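Local coordinates for protein collagen adhesin (Enterococcus faecalis, PDB 2OKM) that probably binds collagen, as the collagen-binding subdomain of a cell-wall-anchored surface adhesin, at residues F7-D12 against V20-N25. Numbering follows the deposited sequence.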
ATOM      1  N   PHE A   7      -9.879  -1.764   0.794  1.00 10.20           N
ATOM      2  CA  PHE A   7      -8.585  -1.124   0.937  1.00 10.19           C
ATOM      3  C   PHE A   7      -8.543  -0.057   2.011  1.00 10.34           C
ATOM      4  O   PHE A   7      -9.474   0.731   2.172  1.00 11.98           O
ATOM      5  CB  PHE A   7      -8.132  -0.488  -0.383  1.00 12.13           C
ATOM      6  CG  PHE A   7      -6.816   0.242  -0.274  1.00 11.66           C
ATOM      7  CD1 PHE A   7      -6.775   1.603   0.009  1.00 13.14           C
ATOM      8  CD2 PHE A   7      -5.619  -0.455  -0.386  1.00 12.44           C
ATOM      9  CE1 PHE A   7      -5.555   2.261   0.185  1.00 13.52           C
ATOM     10  CE2 PHE A   7      -4.396   0.189  -0.212  1.00 13.08           C
ATOM     11  CZ  PHE A   7      -4.364   1.550   0.074  1.00 12.51           C
ATOM     12  N   TYR A   8      -7.450  -0.055   2.759  1.00 10.31           N
ATOM     13  CA  TYR A   8      -7.241   0.961   3.764  1.00 10.62           C
ATOM     14  C   TYR A   8      -5.759   1.111   4.013  1.00 10.33           C
ATOM     15  O   TYR A   8      -4.963   0.199   3.755  1.00  9.59           O
ATOM     16  CB  TYR A   8      -7.999   0.668   5.069  1.00 10.49           C
ATOM     17  CG  TYR A   8      -7.459  -0.438   5.937  1.00 11.32           C
ATOM     18  CD1 TYR A   8      -7.824  -1.764   5.719  1.00 12.40           C
ATOM     19  CD2 TYR A   8      -6.629  -0.150   7.023  1.00 11.67           C
ATOM     20  CE1 TYR A   8      -7.383  -2.775   6.566  1.00 14.37           C
ATOM     21  CE2 TYR A   8      -6.185  -1.154   7.872  1.00 12.80           C
ATOM     22  CZ  TYR A   8      -6.568  -2.461   7.640  1.00 14.49           C
ATOM     23  OH  TYR A   8      -6.146  -3.452   8.492  1.00 17.90           O
ATOM     24  N   LYS A   9      -5.397   2.280   4.513  1.00  9.00           N
ATOM     25  CA  LYS A   9      -4.014   2.592   4.768  1.00 10.37           C
ATOM     26  C   LYS A   9      -3.825   3.215   6.143  1.00 10.08           C
ATOM     27  O   LYS A   9      -4.591   4.097   6.547  1.00  9.96           O
ATOM     28  CB  LYS A   9      -3.558   3.551   3.685  1.00 10.95           C
ATOM     29  CG  LYS A   9      -2.195   4.074   3.861  1.00 13.64           C
ATOM     30  CD  LYS A   9      -1.949   5.030   2.751  1.00 18.65           C
ATOM     31  CE  LYS A   9      -0.892   5.929   3.184  1.00 25.06           C
ATOM     32  NZ  LYS A   9       0.359   5.173   3.402  1.00 27.52           N
ATOM     33  N   VAL A  10      -2.814   2.734   6.860  1.00 10.67           N
ATOM     34  CA  VAL A  10      -2.486   3.256   8.182  1.00 10.69           C
ATOM     35  C   VAL A  10      -0.978   3.268   8.352  1.00 10.24           C
ATOM     36  O   VAL A  10      -0.240   2.703   7.547  1.00 10.40           O
ATOM     37  CB  VAL A  10      -3.084   2.393   9.319  1.00 10.84           C
ATOM     38  CG1 VAL A  10      -4.591   2.521   9.325  1.00 11.53           C
ATOM     39  CG2 VAL A  10      -2.668   0.933   9.143  1.00 12.62           C
ATOM     40  N   GLY A  11      -0.521   3.919   9.409  1.00 10.97           N
ATOM     41  CA  GLY A  11       0.900   3.968   9.675  1.00 11.44           C
ATOM     42  C   GLY A  11       1.144   4.165  11.155  1.00 11.89           C
ATOM     43  O   GLY A  11       0.206   4.406  11.919  1.00 12.46           O
ATOM     44  N   ASP A  12       2.401   4.038  11.562  1.00 13.12           N
ATOM     45  CA  ASP A  12       2.768   4.246  12.954  1.00 15.13           C
ATOM     46  C   ASP A  12       4.230   4.657  13.042  1.00 15.57           C
ATOM     47  O   ASP A  12       4.942   4.671  12.034  1.00 14.99           O
ATOM     48  CB  ASP A  12       2.505   2.989  13.801  1.00 15.95           C
ATOM     49  CG  ASP A  12       3.339   1.797  13.379  1.00 18.18           C
ATOM     50  OD1 ASP A  12       4.561   1.952  13.180  1.00 19.16           O
ATOM     51  OD2 ASP A  12       2.769   0.687  13.266  1.00 20.55           O
ATOM     52  N   VAL A  20       8.688   6.645   9.595  1.00 14.09           N
ATOM     53  CA  VAL A  20       7.259   6.399   9.669  1.00 12.87           C
ATOM     54  C   VAL A  20       7.053   5.064   8.968  1.00 12.31           C
ATOM     55  O   VAL A  20       7.588   4.846   7.879  1.00 11.05           O
ATOM     56  CB  VAL A  20       6.436   7.471   8.923  1.00 13.78           C
ATOM     57  CG1 VAL A  20       4.959   7.110   8.975  1.00 14.68           C
ATOM     58  CG2 VAL A  20       6.660   8.837   9.554  1.00 14.28           C
ATOM     59  N   ARG A  21       6.315   4.160   9.608  1.00 10.64           N
ATOM     60  CA  ARG A  21       6.026   2.863   9.006  1.00 11.50           C
ATOM     61  C   ARG A  21       4.633   2.959   8.399  1.00 11.47           C
ATOM     62  O   ARG A  21       3.674   3.308   9.088  1.00 13.28           O
ATOM     63  CB  ARG A  21       6.046   1.743  10.051  1.00 12.78           C
ATOM     64  CG  ARG A  21       7.348   1.596  10.823  1.00 14.92           C
ATOM     65  CD  ARG A  21       7.413   0.211  11.466  1.00 19.10           C
ATOM     66  NE  ARG A  21       6.193  -0.106  12.208  1.00 22.06           N
ATOM     67  CZ  ARG A  21       5.821  -1.339  12.546  1.00 22.20           C
ATOM     68  NH1 ARG A  21       6.575  -2.377  12.209  1.00 24.60           N
ATOM     69  NH2 ARG A  21       4.694  -1.535  13.219  1.00 23.10           N
ATOM     70  N   TRP A  22       4.525   2.664   7.108  1.00  9.41           N
ATOM     71  CA  TRP A  22       3.243   2.732   6.418  1.00 10.28           C
ATOM     72  C   TRP A  22       2.763   1.350   6.003  1.00  9.01           C
ATOM     73  O   TRP A  22       3.565   0.434   5.801  1.00  9.20           O
ATOM     74  CB  TRP A  22       3.346   3.635   5.179  1.00  8.83           C
ATOM     75  CG  TRP A  22       3.462   5.106   5.492  1.00  9.88           C
ATOM     76  CD1 TRP A  22       4.581   5.886   5.382  1.00 11.23           C
ATOM     77  CD2 TRP A  22       2.422   5.966   5.976  1.00 11.52           C
ATOM     78  NE1 TRP A  22       4.299   7.176   5.765  1.00 12.51           N
ATOM     79  CE2 TRP A  22       2.978   7.255   6.132  1.00 11.78           C
ATOM     80  CE3 TRP A  22       1.065   5.774   6.286  1.00  9.51           C
ATOM     81  CZ2 TRP A  22       2.234   8.349   6.597  1.00 10.37           C
ATOM     82  CZ3 TRP A  22       0.321   6.863   6.748  1.00 11.62           C
ATOM     83  CH2 TRP A  22       0.910   8.135   6.894  1.00 11.18           C
ATOM     84  N   PHE A  23       1.446   1.206   5.892  1.00  9.18           N
ATOM     85  CA  PHE A  23       0.849  -0.067   5.508  1.00  8.84           C
ATOM     86  C   PHE A  23      -0.282   0.125   4.506  1.00  9.00           C
ATOM     87  O   PHE A  23      -1.202   0.913   4.741  1.00  9.31           O
ATOM     88  CB  PHE A  23       0.263  -0.783   6.733  1.00  8.75           C
ATOM     89  CG  PHE A  23       1.240  -0.991   7.861  1.00 10.78           C
ATOM     90  CD1 PHE A  23       1.593   0.059   8.701  1.00 12.08           C
ATOM     91  CD2 PHE A  23       1.784  -2.250   8.100  1.00 10.85           C
ATOM     92  CE1 PHE A  23       2.476  -0.140   9.765  1.00 12.71           C
ATOM     93  CE2 PHE A  23       2.668  -2.461   9.163  1.00 11.75           C
ATOM     94  CZ  PHE A  23       3.011  -1.403   9.996  1.00 11.72           C
ATOM     95  N   LEU A  24      -0.207  -0.596   3.392  1.00  9.16           N
ATOM     96  CA  LEU A  24      -1.260  -0.558   2.386  1.00  8.29           C
ATOM     97  C   LEU A  24      -1.923  -1.924   2.528  1.00  9.23           C
ATOM     98  O   LEU A  24      -1.316  -2.948   2.228  1.00 10.38           O
ATOM     99  CB  LEU A  24      -0.669  -0.386   0.984  1.00  9.43           C
ATOM    100  CG  LEU A  24       0.270   0.812   0.810  1.00  9.06           C
ATOM    101  CD1 LEU A  24       0.737   0.850  -0.633  1.00 10.44           C
ATOM    102  CD2 LEU A  24      -0.431   2.119   1.175  1.00  9.07           C
ATOM    103  N   ASN A  25      -3.163  -1.932   3.006  1.00  9.45           N
ATOM    104  CA  ASN A  25      -3.896  -3.175   3.238  1.00  9.49           C
ATOM    105  C   ASN A  25      -4.874  -3.443   2.116  1.00  9.33           C
ATOM    106  O   ASN A  25      -5.941  -2.841   2.041  1.00  9.54           O
ATOM    107  CB  ASN A  25      -4.608  -3.070   4.576  1.00 10.28           C
ATOM    108  CG  ASN A  25      -3.633  -2.902   5.720  1.00 13.42           C
ATOM    109  OD1 ASN A  25      -2.992  -3.861   6.144  1.00 15.11           O
ATOM    110  ND2 ASN A  25      -3.496  -1.674   6.205  1.00 15.04           N
TER
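With chi1 of 63° and 73°, Asp12 and Tyr8 each hold CG between the backbone N and the carbonyl carbon, which sets the carboxylate beside the Arg21 guanidinium and lays one face of the phenol ring over the Asn25 amide. Both pairs lie on one face of an antiparallel beta hairpin, strands 7-12 and 19-26, within the N2 region of the adhesin, a two-sheet beta domain of the collagen-binding family. Its hydrogen-bonded pairs are Tyr8-Asn25, Val10-Phe23 and Asp12-Arg21. Strand 19-26 also pairs with strand 101-110.

The Tyr8 ring and Asn25 amide stack with planes 19° apart, and Asn25 CB makes a CH-pi contact 3.6 Å from the Tyr8 ring centroid. Asn25 ND2 also sends a weak hydrogen bond to Tyr8 O, which already receives Asn25 N at 2.9 Å. Phe23 turns a ring edge to Val10 O and sets its CZ over the rim of one face of the Arg21 guanidinium.

On the other face, Lys9 runs extended beside Leu24, CD 3.6 Å from Leu24 CD2, then bends to bring NZ obliquely to the Trp22 ring, 3.0 Å from Trp22 CE3, and into a hydrogen bond with Tyr106 OH. Trp22 NE1 is hydrogen-bonded to Gln47 OE1.

Next to the connecting loop, Arg21 and Asp12 form a nearly coplanar bidentate salt bridge, NE donating to OD1 (2.8 Å) and NH2 to OD2 (2.9 Å), each on a syn lone pair, while OD1 also accepts Ala14 N.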